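Local atomic coordinates of cellulose hydrolase (PDB entry 4YZT), a protein that hydrolyses internal beta-1,4-glucosidic bonds of cellulose as a three-module endoglucanase of glycoside hydrolase family 5. Residues S49-P54 with N306-F311. Sequence-based numbering, arbitrary orientation.
Sequences SWNNPP and NGNDQF. With BGC (beta-D-glucopyranose), chain B; BGC (beta-D-glucopyranose), chain C; BGC (beta-D-glucopyranose), chain D.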
# COMPACT_ATOMS: atom_id res chain seq x y z
N SER A 49 12.08 -14.76 -6.44
CA SER A 49 12.58 -15.29 -5.16
C SER A 49 11.59 -15.08 -4.02
O SER A 49 11.61 -15.81 -3.02
CB SER A 49 13.92 -14.65 -4.79
OG SER A 49 14.98 -15.16 -5.58
N TRP A 50 10.74 -14.07 -4.16
CA TRP A 50 9.75 -13.77 -3.13
C TRP A 50 8.35 -14.29 -3.54
O TRP A 50 8.23 -15.38 -4.09
CB TRP A 50 9.74 -12.26 -2.83
CG TRP A 50 11.04 -11.81 -2.13
CD1 TRP A 50 12.00 -12.61 -1.60
CD2 TRP A 50 11.46 -10.45 -1.88
NE1 TRP A 50 13.01 -11.85 -1.03
CE2 TRP A 50 12.70 -10.52 -1.20
CE3 TRP A 50 10.93 -9.19 -2.18
CZ2 TRP A 50 13.41 -9.37 -0.80
CZ3 TRP A 50 11.63 -8.05 -1.78
CH2 TRP A 50 12.85 -8.15 -1.11
N ASN A 51 7.30 -13.52 -3.26
CA ASN A 51 5.93 -14.04 -3.37
C ASN A 51 5.30 -14.00 -4.77
O ASN A 51 4.25 -14.59 -4.99
CB ASN A 51 5.01 -13.26 -2.41
CG ASN A 51 5.02 -11.76 -2.69
OD1 ASN A 51 6.05 -11.10 -2.56
ND2 ASN A 51 3.86 -11.23 -3.09
N ASN A 52 5.93 -13.28 -5.70
CA ASN A 52 5.46 -13.28 -7.09
C ASN A 52 6.38 -14.08 -7.99
O ASN A 52 7.58 -14.05 -7.81
CB ASN A 52 5.37 -11.85 -7.63
CG ASN A 52 4.50 -10.96 -6.78
OD1 ASN A 52 3.28 -11.16 -6.70
ND2 ASN A 52 5.12 -9.96 -6.15
N PRO A 53 5.81 -14.77 -8.99
CA PRO A 53 6.63 -15.41 -10.02
C PRO A 53 7.18 -14.35 -10.98
O PRO A 53 6.76 -13.20 -10.88
CB PRO A 53 5.64 -16.32 -10.74
CG PRO A 53 4.36 -15.54 -10.67
CD PRO A 53 4.37 -14.85 -9.32
N PRO A 54 8.11 -14.72 -11.88
CA PRO A 54 8.52 -13.73 -12.88
C PRO A 54 7.30 -13.19 -13.64
O PRO A 54 6.39 -13.95 -14.00
CB PRO A 54 9.47 -14.51 -13.78
CG PRO A 54 10.02 -15.61 -12.89
CD PRO A 54 8.88 -15.97 -11.98
N ASN A 306 2.66 -4.96 -3.53
CA ASN A 306 3.66 -6.01 -3.47
C ASN A 306 3.19 -7.35 -4.04
O ASN A 306 3.91 -8.35 -3.97
CB ASN A 306 4.17 -6.21 -2.03
CG ASN A 306 3.11 -6.79 -1.09
OD1 ASN A 306 1.98 -7.10 -1.49
ND2 ASN A 306 3.49 -6.96 0.17
N GLY A 307 1.98 -7.37 -4.61
CA GLY A 307 1.45 -8.58 -5.21
C GLY A 307 0.46 -9.30 -4.32
O GLY A 307 -0.31 -10.15 -4.77
N ASN A 308 0.48 -8.96 -3.03
CA ASN A 308 -0.43 -9.54 -2.06
C ASN A 308 -1.58 -8.62 -1.66
O ASN A 308 -2.64 -9.11 -1.25
CB ASN A 308 0.32 -9.95 -0.79
CG ASN A 308 1.13 -11.20 -0.98
OD1 ASN A 308 0.79 -12.05 -1.81
ND2 ASN A 308 2.20 -11.34 -0.20
N ASP A 309 -1.37 -7.31 -1.75
CA ASP A 309 -2.28 -6.36 -1.11
C ASP A 309 -3.37 -5.84 -2.05
O ASP A 309 -4.46 -5.55 -1.58
CB ASP A 309 -1.51 -5.15 -0.54
CG ASP A 309 -0.70 -5.49 0.69
OD1 ASP A 309 -1.04 -6.49 1.36
OD2 ASP A 309 0.30 -4.80 1.00
N GLN A 310 -3.11 -5.75 -3.35
CA GLN A 310 -4.12 -5.21 -4.26
C GLN A 310 -4.39 -6.14 -5.43
O GLN A 310 -5.26 -7.00 -5.35
CB GLN A 310 -3.70 -3.82 -4.75
CG GLN A 310 -3.28 -2.83 -3.65
CD GLN A 310 -4.38 -2.53 -2.63
OE1 GLN A 310 -5.55 -2.87 -2.82
NE2 GLN A 310 -3.99 -1.89 -1.53
N PHE A 311 -3.67 -5.98 -6.53
CA PHE A 311 -3.95 -6.78 -7.72
C PHE A 311 -3.45 -8.23 -7.62
O PHE A 311 -2.26 -8.49 -7.41
CB PHE A 311 -3.34 -6.13 -8.96
CG PHE A 311 -3.68 -6.84 -10.24
CD1 PHE A 311 -5.00 -6.92 -10.66
CD2 PHE A 311 -2.69 -7.43 -11.02
CE1 PHE A 311 -5.34 -7.58 -11.84
CE2 PHE A 311 -3.02 -8.09 -12.20
CZ PHE A 311 -4.34 -8.17 -12.61
C2 BGC B . 10.01 -10.17 2.08
C3 BGC B . 9.93 -11.48 1.34
C4 BGC B . 8.55 -12.00 1.23
C5 BGC B . 7.63 -10.94 0.69
C6 BGC B . 6.23 -11.44 0.74
C1 BGC B . 9.12 -9.16 1.43
O2 BGC B . 11.35 -9.66 2.12
O3 BGC B . 10.76 -12.45 2.03
O4 BGC B . 8.42 -13.09 0.26
O5 BGC B . 7.75 -9.68 1.46
O6 BGC B . 5.86 -11.57 2.09
C2 BGC C . 7.83 -15.40 0.15
C3 BGC C . 8.18 -16.73 0.62
C4 BGC C . 9.63 -17.03 0.44
C5 BGC C . 10.55 -15.97 1.09
C6 BGC C . 11.90 -16.17 0.70
C1 BGC C . 8.67 -14.36 0.80
O2 BGC C . 6.37 -15.14 0.41
O3 BGC C . 7.40 -17.74 -0.13
O4 BGC C . 9.94 -18.31 1.00
O5 BGC C . 10.11 -14.63 0.57
O6 BGC C . 12.57 -14.97 0.89
C2 BGC D . 7.19 -5.08 0.66
C3 BGC D . 7.41 -6.32 1.46
C4 BGC D . 8.83 -6.79 1.33
C5 BGC D . 9.79 -5.69 1.73
C6 BGC D . 11.21 -6.16 1.53
C1 BGC D . 8.17 -4.01 1.07
O2 BGC D . 5.85 -4.58 0.81
O3 BGC D . 6.46 -7.34 1.02
O4 BGC D . 9.13 -7.96 2.18
O5 BGC D . 9.58 -4.46 0.94
O6 BGC D . 12.12 -5.22 2.10
O HOH W 1 1.47 -12.65 -4.13
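The flat carboxamides of Asn51 and Asn52 approach the backbone carbonyl of Asn306 from opposite faces of its plane. Asn51 ND2 lies 3.0 Å from Asn306 O in a nearly straight hydrogen bond (170° at the proton), with the oxygen in the plane of the Asn51 amide. Asn52 ND2 also donates to Asn306 O at 3.0 Å, from well above the carbonyl plane, and to Asn39 O as well. With CG between its backbone N and carbonyl carbon (chi1 58°), the Asn51 amide faces the 306-311 loop, and a bond from Asn39 ND2 to its OD1 helps fix its rotation. Asn51 and Asn308 meet tip to tip with amide planes 45° apart, and a water beside them accepts from Asn51 ND2. Gly307 CA packs 3.5 Å from Asn52 OD1, where a side chain would collide. On the sugar side, one face of the Trp50 indole carries the chain B glucose, with CG 3.7 Å from its C3 and O2 above the rim; the chain D sugar brings C6 obliquely to within 3.7 Å of CH2. An alanine in place of Trp50 would probably leave the chain B glucose without its aromatic platform and open a gap beneath it. Asn306 ND2 donates to O3 of the chain D glucose at 3.1 Å, while its OD1 accepts from Asn308 N, closing an Asx turn. The contact thus ties together two walls of the glucan-binding cleft: the loops following strands 34-36 and 299-303, the first and last of the TIM barrel, which are neighbours where it closes.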